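Local coordinates for TarM (Staphylococcus aureus subsp. aureus 21178, PDB 4X7R), which is a GT-B-fold glycosyltransferase, with two Rossmann-like domains facing each other across a cleft and an added antiparallel beta-sheet domain, at residues E297-H309 against Y478-L490. The protein carries 1 engineered substitution. Residues are numbered along the deposited sequence; the frame is centred on the assembly and turned at random.
Sequences ENIFTISNFVKIH and YSTESILEKWLNL. With 3YW ((2S)-2,3-dihydroxypropyl 2-acetamido-2-deoxy-alpha-D-glucopyranoside), chain F.
Phe305 and Ile302 lie against helix 480-492, with Ile483 between them. The CG2 methyl of Ile483 sits over the centre of the Phe305 ring, 3.6 Å from the ring centroid and 11° off its normal, and on its other flank meets Ile302 CG2 at 3.7 Å. Phe305 CE1, at the ring edge, lies 3.5 Å from Thr480 O in the first turn of the helix. Ile302 uses both branches: CG2, anti to its own backbone N, meets Ile483 and comes over the Trp487 ring near NE1, while CD1, at the end of an extended chain (chi2 179°), stands over the five-membered ring of Trp487 as a CH-pi contact and meets Leu490 CD1 tip to tip. Strand 299-301 is an outer strand of the seven-stranded parallel sheet of the N-terminal Rossmann-like domain. The C-terminal helix of a GT-B chain characteristically crosses back to that domain, and here it packs along the peptide leaving this strand. Leu490 CD2 lies squarely over one face of the Phe300 ring as a CH-pi contact, 3.7 Å from the ring centroid. Waters supply polar links: one accepts from Trp487 NE1 (2.6 Å) and donates to Ser303 O, another joins Lys486 NZ to Thr301 O, and a third takes the Val306 N-H and donates to Tyr478 O. On the far side of the peptide, Asn304 turns away from the helix and meets O6 of 3YW with both ends of its amide, ND2 donating at 2.9 Å and OD1 accepting, both bonds weak.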
loop_
_atom_site.group_PDB
_atom_site.type_symbol
_atom_site.label_atom_id
_atom_site.label_comp_id
_atom_site.label_asym_id
_atom_site.label_seq_id
_atom_site.Cartn_x
_atom_site.Cartn_y
_atom_site.Cartn_z
ATOM N N GLU A 297 4.105 8.349 26.913
ATOM C CA GLU A 297 5.492 8.821 26.857
ATOM C C GLU A 297 6.312 8.197 25.716
ATOM O O GLU A 297 7.139 8.896 25.115
ATOM C CB GLU A 297 6.187 8.587 28.205
ATOM C CG GLU A 297 5.834 9.630 29.259
ATOM C CD GLU A 297 6.197 9.292 30.694
ATOM O OE1 GLU A 297 6.528 8.116 30.970
ATOM O OE2 GLU A 297 6.105 10.199 31.555
ATOM N N ASN A 298 6.060 6.889 25.417
ATOM C CA ASN A 298 6.743 6.048 24.421
ATOM C C ASN A 298 6.569 6.445 22.948
ATOM O O ASN A 298 6.323 5.568 22.117
ATOM C CB ASN A 298 6.308 4.582 24.603
ATOM C CG ASN A 298 7.183 3.741 25.482
ATOM O OD1 ASN A 298 8.082 4.223 26.166
ATOM N ND2 ASN A 298 6.914 2.449 25.495
ATOM N N ILE A 299 6.741 7.724 22.621
ATOM C CA ILE A 299 6.648 8.273 21.272
ATOM C C ILE A 299 8.053 8.681 20.849
ATOM O O ILE A 299 8.709 9.451 21.545
ATOM C CB ILE A 299 5.643 9.473 21.204
ATOM C CG1 ILE A 299 4.306 9.178 21.946
ATOM C CG2 ILE A 299 5.431 9.947 19.760
ATOM C CD1 ILE A 299 3.387 7.939 21.403
ATOM N N PHE A 300 8.512 8.161 19.730
ATOM C CA PHE A 300 9.860 8.431 19.262
ATOM C C PHE A 300 9.829 8.921 17.838
ATOM O O PHE A 300 9.003 8.461 17.057
ATOM C CB PHE A 300 10.724 7.141 19.378
ATOM C CG PHE A 300 10.751 6.555 20.774
ATOM C CD1 PHE A 300 11.528 7.135 21.776
ATOM C CD2 PHE A 300 9.976 5.440 21.097
ATOM C CE1 PHE A 300 11.557 6.588 23.064
ATOM C CE2 PHE A 300 10.007 4.891 22.383
ATOM C CZ PHE A 300 10.785 5.473 23.360
ATOM N N THR A 301 10.673 9.906 17.514
ATOM C CA THR A 301 10.754 10.409 16.158
ATOM C C THR A 301 11.856 9.665 15.441
ATOM O O THR A 301 12.995 9.644 15.913
ATOM C CB THR A 301 11.025 11.919 16.121
ATOM O OG1 THR A 301 9.895 12.612 16.649
ATOM C CG2 THR A 301 11.330 12.419 14.700
ATOM N N ILE A 302 11.515 9.010 14.332
ATOM C CA ILE A 302 12.521 8.380 13.478
ATOM C C ILE A 302 12.054 8.639 12.051
ATOM O O ILE A 302 11.021 8.129 11.664
ATOM C CB ILE A 302 12.805 6.852 13.743
ATOM C CG1 ILE A 302 13.084 6.532 15.214
ATOM C CG2 ILE A 302 13.962 6.348 12.847
ATOM C CD1 ILE A 302 13.338 5.034 15.506
ATOM N N SER A 303 12.799 9.407 11.280
ATOM C CA SER A 303 12.511 9.684 9.865
ATOM C C SER A 303 12.511 8.383 9.062
ATOM O O SER A 303 13.209 7.434 9.428
ATOM C CB SER A 303 13.627 10.551 9.273
ATOM O OG SER A 303 13.528 10.672 7.859
ATOM N N ASN A 304 11.816 8.384 7.912
ATOM C CA ASN A 304 11.932 7.272 6.970
ATOM C C ASN A 304 13.376 7.299 6.490
ATOM O O ASN A 304 13.974 8.392 6.389
ATOM C CB ASN A 304 11.090 7.524 5.717
ATOM C CG ASN A 304 9.643 7.197 5.871
ATOM O OD1 ASN A 304 9.295 6.117 6.337
ATOM N ND2 ASN A 304 8.780 8.149 5.518
ATOM N N PHE A 305 13.926 6.115 6.140
ATOM C CA PHE A 305 15.249 6.055 5.546
ATOM C C PHE A 305 15.129 6.706 4.169
ATOM O O PHE A 305 14.069 6.634 3.539
ATOM C CB PHE A 305 15.704 4.606 5.373
ATOM C CG PHE A 305 16.317 3.951 6.589
ATOM C CD1 PHE A 305 17.618 4.262 6.991
ATOM C CD2 PHE A 305 15.603 3.002 7.320
ATOM C CE1 PHE A 305 18.209 3.604 8.082
ATOM C CE2 PHE A 305 16.190 2.352 8.412
ATOM C CZ PHE A 305 17.498 2.646 8.774
ATOM N N VAL A 306 16.200 7.326 3.704
ATOM C CA VAL A 306 16.222 7.995 2.411
ATOM C C VAL A 306 17.265 7.351 1.488
ATOM O O VAL A 306 18.381 7.036 1.921
ATOM C CB VAL A 306 16.358 9.550 2.557
ATOM C CG1 VAL A 306 17.768 9.979 2.923
ATOM C CG2 VAL A 306 15.942 10.243 1.296
ATOM N N LYS A 307 16.872 7.094 0.238
ATOM C CA LYS A 307 17.763 6.479 -0.740
ATOM C C LYS A 307 18.365 7.572 -1.589
ATOM O O LYS A 307 17.675 8.162 -2.418
ATOM C CB LYS A 307 17.018 5.438 -1.596
ATOM C CG LYS A 307 17.945 4.580 -2.466
ATOM C CD LYS A 307 17.165 3.744 -3.496
ATOM C CE LYS A 307 16.655 2.382 -3.047
ATOM N NZ LYS A 307 17.765 1.429 -2.767
ATOM N N ILE A 308 19.633 7.878 -1.336
ATOM C CA ILE A 308 20.354 8.891 -2.088
ATOM C C ILE A 308 21.142 8.211 -3.195
ATOM O O ILE A 308 22.193 7.606 -2.961
ATOM C CB ILE A 308 21.191 9.872 -1.219
ATOM C CG1 ILE A 308 20.274 10.664 -0.256
ATOM C CG2 ILE A 308 21.987 10.857 -2.114
ATOM C CD1 ILE A 308 20.847 10.923 1.089
ATOM N N HIS A 309 20.589 8.268 -4.402
ATOM C CA HIS A 309 21.226 7.716 -5.589
ATOM C C HIS A 309 21.995 8.885 -6.225
ATOM O O HIS A 309 22.248 9.885 -5.548
ATOM C CB HIS A 309 20.155 7.138 -6.538
ATOM C CG HIS A 309 19.002 8.067 -6.743
ATOM N ND1 HIS A 309 19.135 9.157 -7.591
ATOM C CD2 HIS A 309 17.777 8.105 -6.189
ATOM C CE1 HIS A 309 17.991 9.808 -7.537
ATOM N NE2 HIS A 309 17.142 9.217 -6.722
ATOM N N TYR A 478 19.242 13.661 6.637
ATOM C CA TYR A 478 18.638 12.331 6.663
ATOM C C TYR A 478 19.651 11.190 6.452
ATOM O O TYR A 478 19.397 10.248 5.682
ATOM C CB TYR A 478 17.487 12.265 5.643
ATOM C CG TYR A 478 16.399 13.257 5.933
ATOM C CD1 TYR A 478 15.399 12.969 6.855
ATOM C CD2 TYR A 478 16.445 14.546 5.402
ATOM C CE1 TYR A 478 14.441 13.918 7.207
ATOM C CE2 TYR A 478 15.465 15.489 5.715
ATOM C CZ TYR A 478 14.447 15.153 6.590
ATOM O OH TYR A 478 13.507 16.082 6.931
ATOM N N SER A 479 20.789 11.251 7.160
ATOM C CA SER A 479 21.808 10.211 7.009
ATOM C C SER A 479 21.276 8.849 7.454
ATOM O O SER A 479 20.570 8.755 8.452
ATOM C CB SER A 479 23.087 10.579 7.756
ATOM O OG SER A 479 22.971 10.323 9.142
ATOM N N THR A 480 21.603 7.813 6.692
ATOM C CA THR A 480 21.228 6.420 6.952
ATOM C C THR A 480 21.777 6.008 8.323
ATOM O O THR A 480 21.090 5.306 9.075
ATOM C CB THR A 480 21.817 5.554 5.839
ATOM O OG1 THR A 480 21.140 5.912 4.636
ATOM C CG2 THR A 480 21.647 4.080 6.091
ATOM N N GLU A 481 22.998 6.518 8.661
ATOM C CA GLU A 481 23.686 6.217 9.923
ATOM C C GLU A 481 22.912 6.693 11.122
ATOM O O GLU A 481 22.721 5.905 12.047
ATOM C CB GLU A 481 25.123 6.784 9.974
ATOM C CG GLU A 481 26.074 6.173 8.960
ATOM C CD GLU A 481 26.177 6.882 7.619
ATOM O OE1 GLU A 481 25.294 7.708 7.281
ATOM O OE2 GLU A 481 27.176 6.622 6.910
ATOM N N SER A 482 22.447 7.957 11.111
ATOM C CA SER A 482 21.711 8.489 12.252
ATOM C C SER A 482 20.359 7.758 12.438
ATOM O O SER A 482 19.955 7.521 13.573
ATOM C CB SER A 482 21.487 9.986 12.116
ATOM O OG SER A 482 20.739 10.265 10.943
ATOM N N ILE A 483 19.666 7.435 11.326
ATOM C CA ILE A 483 18.362 6.763 11.329
ATOM C C ILE A 483 18.508 5.356 11.856
ATOM O O ILE A 483 17.782 4.972 12.768
ATOM C CB ILE A 483 17.610 6.890 9.968
ATOM C CG1 ILE A 483 17.248 8.379 9.714
ATOM C CG2 ILE A 483 16.337 6.018 9.967
ATOM C CD1 ILE A 483 16.957 8.777 8.241
ATOM N N LEU A 484 19.504 4.608 11.340
ATOM C CA LEU A 484 19.799 3.260 11.815
ATOM C C LEU A 484 20.199 3.275 13.298
ATOM O O LEU A 484 19.729 2.447 14.042
ATOM C CB LEU A 484 20.913 2.655 10.969
ATOM C CG LEU A 484 21.416 1.299 11.368
ATOM C CD1 LEU A 484 20.311 0.180 11.142
ATOM C CD2 LEU A 484 22.703 1.004 10.650
ATOM N N GLU A 485 21.005 4.236 13.737
ATOM C CA GLU A 485 21.371 4.347 15.159
ATOM C C GLU A 485 20.160 4.646 16.047
ATOM O O GLU A 485 20.121 4.159 17.165
ATOM C CB GLU A 485 22.452 5.396 15.363
ATOM C CG GLU A 485 23.821 4.936 14.883
ATOM C CD GLU A 485 24.741 6.105 14.556
ATOM O OE1 GLU A 485 24.524 7.212 15.100
ATOM O OE2 GLU A 485 25.663 5.923 13.728
ATOM N N LYS A 486 19.162 5.416 15.540
ATOM C CA LYS A 486 17.922 5.690 16.257
ATOM C C LYS A 486 17.127 4.423 16.511
ATOM O O LYS A 486 16.620 4.251 17.620
ATOM C CB LYS A 486 17.058 6.744 15.543
ATOM C CG LYS A 486 17.571 8.158 15.853
ATOM C CD LYS A 486 16.982 9.167 14.879
ATOM C CE LYS A 486 17.587 10.539 15.138
ATOM N NZ LYS A 486 16.694 11.597 14.625
ATOM N N TRP A 487 17.026 3.541 15.501
ATOM C CA TRP A 487 16.346 2.254 15.615
ATOM C C TRP A 487 17.100 1.341 16.571
ATOM O O TRP A 487 16.465 0.708 17.413
ATOM C CB TRP A 487 16.236 1.556 14.234
ATOM C CG TRP A 487 15.089 2.047 13.386
ATOM C CD1 TRP A 487 15.173 2.746 12.215
ATOM C CD2 TRP A 487 13.684 1.821 13.626
ATOM N NE1 TRP A 487 13.908 2.983 11.716
ATOM C CE2 TRP A 487 12.977 2.419 12.561
ATOM C CE3 TRP A 487 12.960 1.191 14.649
ATOM C CZ2 TRP A 487 11.577 2.344 12.459
ATOM C CZ3 TRP A 487 11.576 1.133 14.560
ATOM C CH2 TRP A 487 10.898 1.702 13.476
ATOM N N LEU A 488 18.438 1.242 16.417
ATOM C CA LEU A 488 19.328 0.407 17.257
ATOM C C LEU A 488 19.290 0.818 18.741
ATOM O O LEU A 488 19.298 -0.045 19.612
ATOM C CB LEU A 488 20.780 0.374 16.705
ATOM C CG LEU A 488 20.970 -0.434 15.408
ATOM C CD1 LEU A 488 22.440 -0.481 14.991
ATOM C CD2 LEU A 488 20.514 -1.888 15.578
ATOM N N ASN A 489 19.176 2.120 19.009
ATOM C CA ASN A 489 19.026 2.683 20.352
ATOM C C ASN A 489 17.791 2.065 21.075
ATOM O O ASN A 489 17.894 1.700 22.244
ATOM C CB ASN A 489 18.888 4.205 20.255
ATOM C CG ASN A 489 18.766 4.893 21.591
ATOM O OD1 ASN A 489 19.576 4.690 22.496
ATOM N ND2 ASN A 489 17.719 5.679 21.748
ATOM N N LEU A 490 16.660 1.908 20.359
ATOM C CA LEU A 490 15.424 1.279 20.865
ATOM C C LEU A 490 15.569 -0.230 21.021
ATOM O O LEU A 490 15.206 -0.769 22.069
ATOM C CB LEU A 490 14.216 1.583 19.952
ATOM C CG LEU A 490 13.807 3.034 19.834
ATOM C CD1 LEU A 490 12.635 3.192 18.865
ATOM C CD2 LEU A 490 13.472 3.649 21.221
HETATM O O3A 3YW F . -2.425 5.068 5.147
HETATM C C4A 3YW F . 1.049 5.586 3.841
HETATM C C5A 3YW F . -0.439 5.783 4.001
HETATM O O5 3YW F . 3.707 6.894 4.667
HETATM C C6A 3YW F . -1.016 4.912 5.090
HETATM C C5 3YW F . 4.806 7.501 3.973
HETATM C C6 3YW F . 6.032 6.691 4.321
HETATM C C4 3YW F . 4.878 8.973 4.371
HETATM O O6 3YW F . 6.276 6.670 5.720
HETATM C C3 3YW F . 3.631 9.673 3.842
HETATM O O4 3YW F . 6.029 9.581 3.793
HETATM O O3 3YW F . 3.611 11.055 4.198
HETATM O O7 3YW F . 0.215 10.556 5.137
HETATM C C7 3YW F . 0.267 10.214 3.960
HETATM C C8 3YW F . -0.736 10.686 2.950
HETATM N N2 3YW F . 1.224 9.407 3.499
HETATM C C2 3YW F . 2.354 8.971 4.304
HETATM C C1 3YW F . 2.424 7.434 4.366
HETATM O O1 3YW F . 1.735 6.744 3.362
HETATM O O2 3YW F . -1.079 5.492 2.759
HETATM O O HOH W 1 14.674 11.723 16.267
HETATM O O HOH W 2 13.141 4.511 9.758
HETATM O O HOH W 3 15.295 10.848 12.328
HETATM O O HOH W 4 18.411 7.574 5.210
#